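Local coordinates for Xaa-Pro Dipeptidase (Alteromonas macleodii, PDB 2QS8), which probably acts as a metal-dependent carboxypeptidase of the amidohydrolase superfamily, cleaving the C-terminal residue from peptide substrates, at residues 339-344 against 356-361; 140-145 against 151-156. All coordinates share one frame; numbering follows the deposited sequence.

Contact 1: residues 339-344 against 356-361; sequences KEFVYM and QSATME
Phe-341 brings the far edge of its ring against the methyl of Ala-358: CZ lies 3.8 Å from Ala-358 CB, with CE1 equally near, and the methyl sits near the ring plane rather than over a face. CG stands anti to the carbonyl carbon (chi1 -74°), which swings the ring across to Ala-358. Three residues on, Met-344, a selenomethionine, makes the second touch. Its chain runs extended to SE and bends there (chi3 93°), bringing the terminal methyl CE to 3.6 Å from Ser-357 OG. This is a van der Waals approach; the hydroxyl has its hydrogen bond with the carbonyl oxygen of Ala-354, three residues earlier. No hydrogen bond joins the segments, and their backbones stay apart, with the CA atoms of Phe-341 and Ala-358 9.1 Å from each other. The buried contact packs helix 339-346 against Ser-357 and Ala-358, where helix 351-357 gives way to helix 360-365. Phe-341 also lies on Leu-65 of strand 60-67 and meets the ring of Phe-325, while Met-344 reaches Ile-278 of helix 278-287; backbone hydrogen bonds tie Ser-357 to Phe-325 and Ala-358 to Met-66.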
ATOM      1  N   LYS A 339      43.986   8.282  10.083  1.00 30.76           N
ATOM      2  CA  LYS A 339      43.781   8.918  11.382  1.00 30.08           C
ATOM      3  C   LYS A 339      42.883   8.091  12.300  1.00 30.36           C
ATOM      4  O   LYS A 339      43.002   8.170  13.527  1.00 28.45           O
ATOM      5  CB  LYS A 339      43.179  10.311  11.205  1.00 33.32           C
ATOM      6  CG  LYS A 339      44.059  11.251  10.413  1.00 34.29           C
ATOM      7  CD  LYS A 339      43.430  12.626  10.303  1.00 36.12           C
ATOM      8  CE  LYS A 339      44.271  13.557   9.448  1.00 36.12           C
ATOM      9  NZ  LYS A 339      43.675  14.920   9.421  1.00 37.33           N
ATOM     10  N   GLU A 340      41.987   7.307  11.701  1.00 27.58           N
ATOM     11  CA  GLU A 340      41.082   6.454  12.460  1.00 26.50           C
ATOM     12  C   GLU A 340      41.867   5.483  13.360  1.00 27.11           C
ATOM     13  O   GLU A 340      41.436   5.173  14.475  1.00 26.91           O
ATOM     14  CB  GLU A 340      40.178   5.673  11.498  1.00 25.31           C
ATOM     15  CG  GLU A 340      39.091   4.804  12.139  1.00 24.82           C
ATOM     16  CD  GLU A 340      37.996   5.605  12.841  1.00 26.53           C
ATOM     17  OE1 GLU A 340      37.941   6.843  12.667  1.00 28.34           O
ATOM     18  OE2 GLU A 340      37.182   4.985  13.565  1.00 24.61           O
ATOM     19  N   PHE A 341      43.008   5.002  12.868  1.00 26.54           N
ATOM     20  CA  PHE A 341      43.860   4.088  13.626  1.00 28.09           C
ATOM     21  C   PHE A 341      44.355   4.780  14.891  1.00 29.40           C
ATOM     22  O   PHE A 341      44.269   4.232  15.991  1.00 30.96           O
ATOM     23  CB  PHE A 341      45.079   3.653  12.804  1.00 26.84           C
ATOM     24  CG  PHE A 341      44.768   2.674  11.713  1.00 27.66           C
ATOM     25  CD1 PHE A 341      44.172   1.454  11.998  1.00 27.12           C
ATOM     26  CD2 PHE A 341      45.070   2.977  10.392  1.00 27.67           C
ATOM     27  CE1 PHE A 341      43.877   0.561  10.979  1.00 29.18           C
ATOM     28  CE2 PHE A 341      44.780   2.090   9.368  1.00 29.26           C
ATOM     29  CZ  PHE A 341      44.183   0.882   9.660  1.00 28.90           C
ATOM     30  N   VAL A 342      44.876   5.991  14.725  1.00 28.73           N
ATOM     31  CA  VAL A 342      45.389   6.746  15.854  1.00 27.45           C
ATOM     32  C   VAL A 342      44.298   6.987  16.899  1.00 29.74           C
ATOM     33  O   VAL A 342      44.570   6.976  18.102  1.00 31.03           O
ATOM     34  CB  VAL A 342      45.960   8.094  15.394  1.00 26.61           C
ATOM     35  CG1 VAL A 342      46.633   8.800  16.572  1.00 24.89           C
ATOM     36  CG2 VAL A 342      46.928   7.878  14.240  1.00 25.02           C
ATOM     37  N   TYR A 343      43.069   7.201  16.435  1.00 28.59           N
ATOM     38  CA  TYR A 343      41.950   7.434  17.341  1.00 28.20           C
ATOM     39  C   TYR A 343      41.580   6.164  18.092  1.00 27.57           C
ATOM     40  O   TYR A 343      41.266   6.210  19.278  1.00 25.83           O
ATOM     41  CB  TYR A 343      40.728   7.959  16.572  1.00 29.86           C
ATOM     42  CG  TYR A 343      40.787   9.433  16.226  1.00 32.29           C
ATOM     43  CD1 TYR A 343      40.862  10.400  17.232  1.00 31.30           C
ATOM     44  CD2 TYR A 343      40.714   9.867  14.900  1.00 32.22           C
ATOM     45  CE1 TYR A 343      40.855  11.750  16.933  1.00 32.36           C
ATOM     46  CE2 TYR A 343      40.708  11.227  14.585  1.00 33.85           C
ATOM     47  CZ  TYR A 343      40.777  12.158  15.610  1.00 34.67           C
ATOM     48  OH  TYR A 343      40.751  13.504  15.321  1.00 36.93           O
HETATM   49  N   MSE A 344      41.624   5.031  17.403  1.00 27.09           N
HETATM   50  CA  MSE A 344      41.290   3.760  18.016  1.00 27.93           C
HETATM   51  C   MSE A 344      42.274   3.404  19.109  1.00 28.83           C
HETATM   52  O   MSE A 344      41.890   2.875  20.154  1.00 28.52           O
HETATM   53  CB  MSE A 344      41.268   2.671  16.954  1.00 25.41           C
HETATM   54  CG  MSE A 344      40.178   2.906  15.951  1.00 23.24           C
HETATM   55 SE   MSE A 344      40.210   1.522  14.611  1.00 26.79          SE
HETATM   56  CE  MSE A 344      38.942   0.236  15.366  1.00 16.48           C
ATOM     57  N   GLN A 356      44.265  -5.365  12.802  1.00 29.35           N
ATOM     58  CA  GLN A 356      43.511  -6.574  12.499  1.00 31.02           C
ATOM     59  C   GLN A 356      42.047  -6.234  12.230  1.00 30.46           C
ATOM     60  O   GLN A 356      41.355  -6.962  11.519  1.00 31.93           O
ATOM     61  CB  GLN A 356      43.638  -7.591  13.647  1.00 29.99           C
ATOM     62  CG  GLN A 356      45.083  -8.017  13.899  1.00 31.81           C
ATOM     63  CD  GLN A 356      45.220  -9.155  14.891  1.00 30.87           C
ATOM     64  OE1 GLN A 356      44.594  -9.159  15.943  1.00 32.34           O
ATOM     65  NE2 GLN A 356      46.065 -10.123  14.558  1.00 32.27           N
ATOM     66  N   SER A 357      41.585  -5.113  12.776  1.00 29.40           N
ATOM     67  CA  SER A 357      40.207  -4.703  12.576  1.00 29.05           C
ATOM     68  C   SER A 357      39.999  -4.117  11.178  1.00 28.11           C
ATOM     69  O   SER A 357      38.869  -3.953  10.739  1.00 29.91           O
ATOM     70  CB  SER A 357      39.793  -3.666  13.621  1.00 28.70           C
ATOM     71  OG  SER A 357      40.242  -2.378  13.250  1.00 30.38           O
ATOM     72  N   ALA A 358      41.088  -3.803  10.487  1.00 28.13           N
ATOM     73  CA  ALA A 358      41.002  -3.238   9.146  1.00 26.10           C
ATOM     74  C   ALA A 358      41.478  -4.241   8.102  1.00 27.07           C
ATOM     75  O   ALA A 358      41.618  -3.905   6.928  1.00 26.32           O
ATOM     76  CB  ALA A 358      41.825  -1.975   9.063  1.00 26.20           C
ATOM     77  N   THR A 359      41.726  -5.470   8.540  1.00 27.22           N
ATOM     78  CA  THR A 359      42.180  -6.532   7.651  1.00 27.59           C
ATOM     79  C   THR A 359      41.263  -7.767   7.715  1.00 27.20           C
ATOM     80  O   THR A 359      40.432  -7.976   6.832  1.00 25.90           O
ATOM     81  CB  THR A 359      43.649  -6.939   7.978  1.00 27.10           C
ATOM     82  OG1 THR A 359      43.811  -7.103   9.390  1.00 27.38           O
ATOM     83  CG2 THR A 359      44.603  -5.876   7.505  1.00 26.61           C
HETATM   84  N   MSE A 360      41.405  -8.570   8.766  1.00 27.82           N
HETATM   85  CA  MSE A 360      40.584  -9.772   8.936  1.00 27.00           C
HETATM   86  C   MSE A 360      39.162  -9.491   9.431  1.00 26.87           C
HETATM   87  O   MSE A 360      38.208 -10.158   9.028  1.00 26.70           O
HETATM   88  CB  MSE A 360      41.267 -10.754   9.904  1.00 25.21           C
HETATM   89  CG  MSE A 360      42.468 -11.479   9.303  1.00 20.80           C
HETATM   90 SE   MSE A 360      41.803 -12.430   7.728  1.00 26.49          SE
HETATM   91  CE  MSE A 360      40.467 -13.640   8.545  1.00 16.22           C
ATOM     92  N   GLU A 361      39.007  -8.524  10.322  1.00 26.76           N
ATOM     93  CA  GLU A 361      37.667  -8.221  10.821  1.00 26.32           C
ATOM     94  C   GLU A 361      36.782  -7.636   9.724  1.00 25.57           C
ATOM     95  O   GLU A 361      35.598  -7.977   9.612  1.00 23.83           O
ATOM     96  CB  GLU A 361      37.747  -7.269  12.014  1.00 26.83           C
ATOM     97  CG  GLU A 361      38.374  -7.932  13.236  1.00 27.62           C
ATOM     98  CD  GLU A 361      37.764  -9.307  13.525  1.00 28.46           C
ATOM     99  OE1 GLU A 361      36.649  -9.366  14.078  1.00 30.71           O
ATOM    100  OE2 GLU A 361      38.395 -10.329  13.185  1.00 29.22           O
TER

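Contact 2: residues 140-145 against 151-156; sequences AGKTIA and ADPTNG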
ATOM      1  N   ALA A 140      26.410  -0.143  -1.423  1.00 19.40           N
ATOM      2  CA  ALA A 140      25.060  -0.318  -0.924  1.00 18.51           C
ATOM      3  C   ALA A 140      24.079   0.532  -1.744  1.00 17.82           C
ATOM      4  O   ALA A 140      22.862   0.430  -1.573  1.00 17.35           O
ATOM      5  CB  ALA A 140      25.001   0.084   0.536  1.00 18.65           C
ATOM      6  N   GLY A 141      24.620   1.350  -2.646  1.00 16.66           N
ATOM      7  CA  GLY A 141      23.772   2.218  -3.437  1.00 17.47           C
ATOM      8  C   GLY A 141      23.079   3.250  -2.550  1.00 18.56           C
ATOM      9  O   GLY A 141      23.671   3.765  -1.596  1.00 18.16           O
ATOM     10  N   LYS A 142      21.820   3.551  -2.850  1.00 19.58           N
ATOM     11  CA  LYS A 142      21.079   4.535  -2.072  1.00 19.56           C
ATOM     12  C   LYS A 142      20.711   4.016  -0.690  1.00 19.15           C
ATOM     13  O   LYS A 142      20.128   2.942  -0.560  1.00 19.33           O
ATOM     14  CB  LYS A 142      19.796   4.949  -2.803  1.00 19.76           C
ATOM     15  CG  LYS A 142      18.911   5.918  -2.004  1.00 18.64           C
ATOM     16  CD  LYS A 142      19.467   7.342  -1.978  1.00 17.83           C
ATOM     17  CE  LYS A 142      18.691   8.218  -1.001  1.00 17.23           C
ATOM     18  NZ  LYS A 142      19.031   7.909   0.415  1.00 18.96           N
ATOM     19  N   THR A 143      21.072   4.777   0.335  1.00 18.84           N
ATOM     20  CA  THR A 143      20.754   4.412   1.717  1.00 19.00           C
ATOM     21  C   THR A 143      19.233   4.470   1.850  1.00 18.24           C
ATOM     22  O   THR A 143      18.602   5.389   1.351  1.00 17.33           O
ATOM     23  CB  THR A 143      21.366   5.417   2.734  1.00 18.39           C
ATOM     24  OG1 THR A 143      22.797   5.374   2.650  1.00 17.91           O
ATOM     25  CG2 THR A 143      20.929   5.067   4.155  1.00 14.84           C
ATOM     26  N   ILE A 144      18.643   3.487   2.517  1.00 19.38           N
ATOM     27  CA  ILE A 144      17.201   3.469   2.661  1.00 19.98           C
ATOM     28  C   ILE A 144      16.753   4.133   3.956  1.00 19.88           C
ATOM     29  O   ILE A 144      17.323   3.897   5.019  1.00 20.83           O
ATOM     30  CB  ILE A 144      16.654   2.041   2.600  1.00 20.91           C
ATOM     31  CG1 ILE A 144      17.018   1.406   1.257  1.00 19.77           C
ATOM     32  CG2 ILE A 144      15.137   2.061   2.807  1.00 18.71           C
ATOM     33  CD1 ILE A 144      16.545  -0.042   1.104  1.00 20.61           C
ATOM     34  N   ALA A 145      15.719   4.960   3.843  1.00 18.97           N
ATOM     35  CA  ALA A 145      15.184   5.685   4.980  1.00 16.87           C
ATOM     36  C   ALA A 145      13.665   5.787   4.923  1.00 15.74           C
ATOM     37  O   ALA A 145      13.037   5.479   3.903  1.00 14.66           O
ATOM     38  CB  ALA A 145      15.780   7.099   5.015  1.00 16.73           C
ATOM     39  N   ALA A 151      18.427   9.787   5.918  1.00 19.24           N
ATOM     40  CA  ALA A 151      18.854   9.638   4.538  1.00 17.16           C
ATOM     41  C   ALA A 151      17.788   9.969   3.487  1.00 17.09           C
ATOM     42  O   ALA A 151      17.903   9.563   2.334  1.00 17.80           O
ATOM     43  CB  ALA A 151      19.406   8.231   4.317  1.00 16.79           C
ATOM     44  N   ASP A 152      16.752  10.700   3.881  1.00 16.67           N
ATOM     45  CA  ASP A 152      15.721  11.099   2.931  1.00 18.79           C
ATOM     46  C   ASP A 152      16.376  12.217   2.115  1.00 20.37           C
ATOM     47  O   ASP A 152      16.679  13.293   2.639  1.00 20.55           O
ATOM     48  CB  ASP A 152      14.489  11.639   3.663  1.00 20.52           C
ATOM     49  CG  ASP A 152      13.366  12.054   2.707  1.00 20.42           C
ATOM     50  OD1 ASP A 152      13.667  12.411   1.549  1.00 17.37           O
ATOM     51  OD2 ASP A 152      12.187  12.039   3.126  1.00 19.55           O
ATOM     52  N   PRO A 153      16.600  11.982   0.817  1.00 20.66           N
ATOM     53  CA  PRO A 153      17.238  13.010  -0.005  1.00 23.06           C
ATOM     54  C   PRO A 153      16.414  14.270  -0.279  1.00 23.77           C
ATOM     55  O   PRO A 153      16.912  15.189  -0.926  1.00 22.90           O
ATOM     56  CB  PRO A 153      17.579  12.255  -1.283  1.00 21.17           C
ATOM     57  CG  PRO A 153      16.400  11.373  -1.441  1.00 20.37           C
ATOM     58  CD  PRO A 153      16.182  10.841  -0.015  1.00 19.69           C
ATOM     59  N   THR A 154      15.165  14.312   0.190  1.00 24.84           N
ATOM     60  CA  THR A 154      14.336  15.492  -0.047  1.00 23.39           C
ATOM     61  C   THR A 154      14.168  16.385   1.169  1.00 23.61           C
ATOM     62  O   THR A 154      13.405  17.348   1.130  1.00 24.21           O
ATOM     63  CB  THR A 154      12.938  15.124  -0.612  1.00 21.29           C
ATOM     64  OG1 THR A 154      12.265  14.214   0.263  1.00 18.14           O
ATOM     65  CG2 THR A 154      13.084  14.505  -1.996  1.00 21.91           C
ATOM     66  N   ASN A 155      14.883  16.071   2.244  1.00 24.44           N
ATOM     67  CA  ASN A 155      14.830  16.900   3.450  1.00 23.95           C
ATOM     68  C   ASN A 155      15.440  18.259   3.110  1.00 24.29           C
ATOM     69  O   ASN A 155      16.158  18.391   2.125  1.00 22.98           O
ATOM     70  CB  ASN A 155      15.638  16.278   4.593  1.00 23.46           C
ATOM     71  CG  ASN A 155      14.863  15.215   5.361  1.00 24.42           C
ATOM     72  OD1 ASN A 155      13.644  15.284   5.492  1.00 27.39           O
ATOM     73  ND2 ASN A 155      15.580  14.238   5.895  1.00 22.69           N
ATOM     74  N   GLY A 156      15.153  19.257   3.937  1.00 24.41           N
ATOM     75  CA  GLY A 156      15.697  20.587   3.722  1.00 26.09           C
ATOM     76  C   GLY A 156      15.204  21.286   2.468  1.00 25.81           C
ATOM     77  O   GLY A 156      15.872  22.179   1.946  1.00 23.47           O
TER
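Lys-142 reaches across to residues 151-153 with the outer end of its side chain. From CB the chain leaves with CG anti to the backbone N (chi1 176°), then bends at chi2 and again at chi4, which curls NZ round to Thr-143 O. CE passes obliquely by the Pro-153 ring, 3.8 Å from Pro-153 CD and 3.7 Å from Ala-151 O, and NZ ends between two backbone carbonyls. It donates to Ala-151 O at 2.8 Å, in the carbonyl plane with a C=O...N angle of 152°, and to Thr-143 O at 2.7 Å, on a lone pair. Replacing the lysine by an alanine would probably leave Ala-151 O and Thr-143 O without their shared donor and take away the CE packing on Pro-153 CD. Beside the bond, the Ala-151 methyl touches Thr-143 CG2, 3.5 Å from Ala-151 CB, and, roughly at right angles to that, the methyl of Ala-145, whose CB is 3.9 Å from it. Further on, Asp-152 OD1 takes Thr-154 N at 2.8 Å in an Asx turn and Thr-154 OG1 from the same face of the carboxylate; its OD2 pairs with Lys-187 of the second subunit. A buried ammonium gripped by backbone oxygens of both segments is consistent with a loop held in place near the methionine pocket, and its charge is likely to be eased by the carbonyl dipoles.

How the contacts relate
Contact 1 is wholly buried; contact 2 is mostly so, with an exposed proline at its edge. Their centres lie about 11 Å and 18 Å from the chain's centre, on opposite sides of it. They share no segment or touch: their centres are 28 Å apart and their nearest atoms about 16 Å. Contact 1 joins helical parts late in the chain by apolar and van der Waals packing alone. Contact 2 joins two loops around strand 145-146, adds a charged hydrogen bond to small-methyl packing, and runs out to a subunit interface. It is closer to the bound methionine, about 9 Å from the side chain of Ala-151 against about 13 Å from that of Met-344.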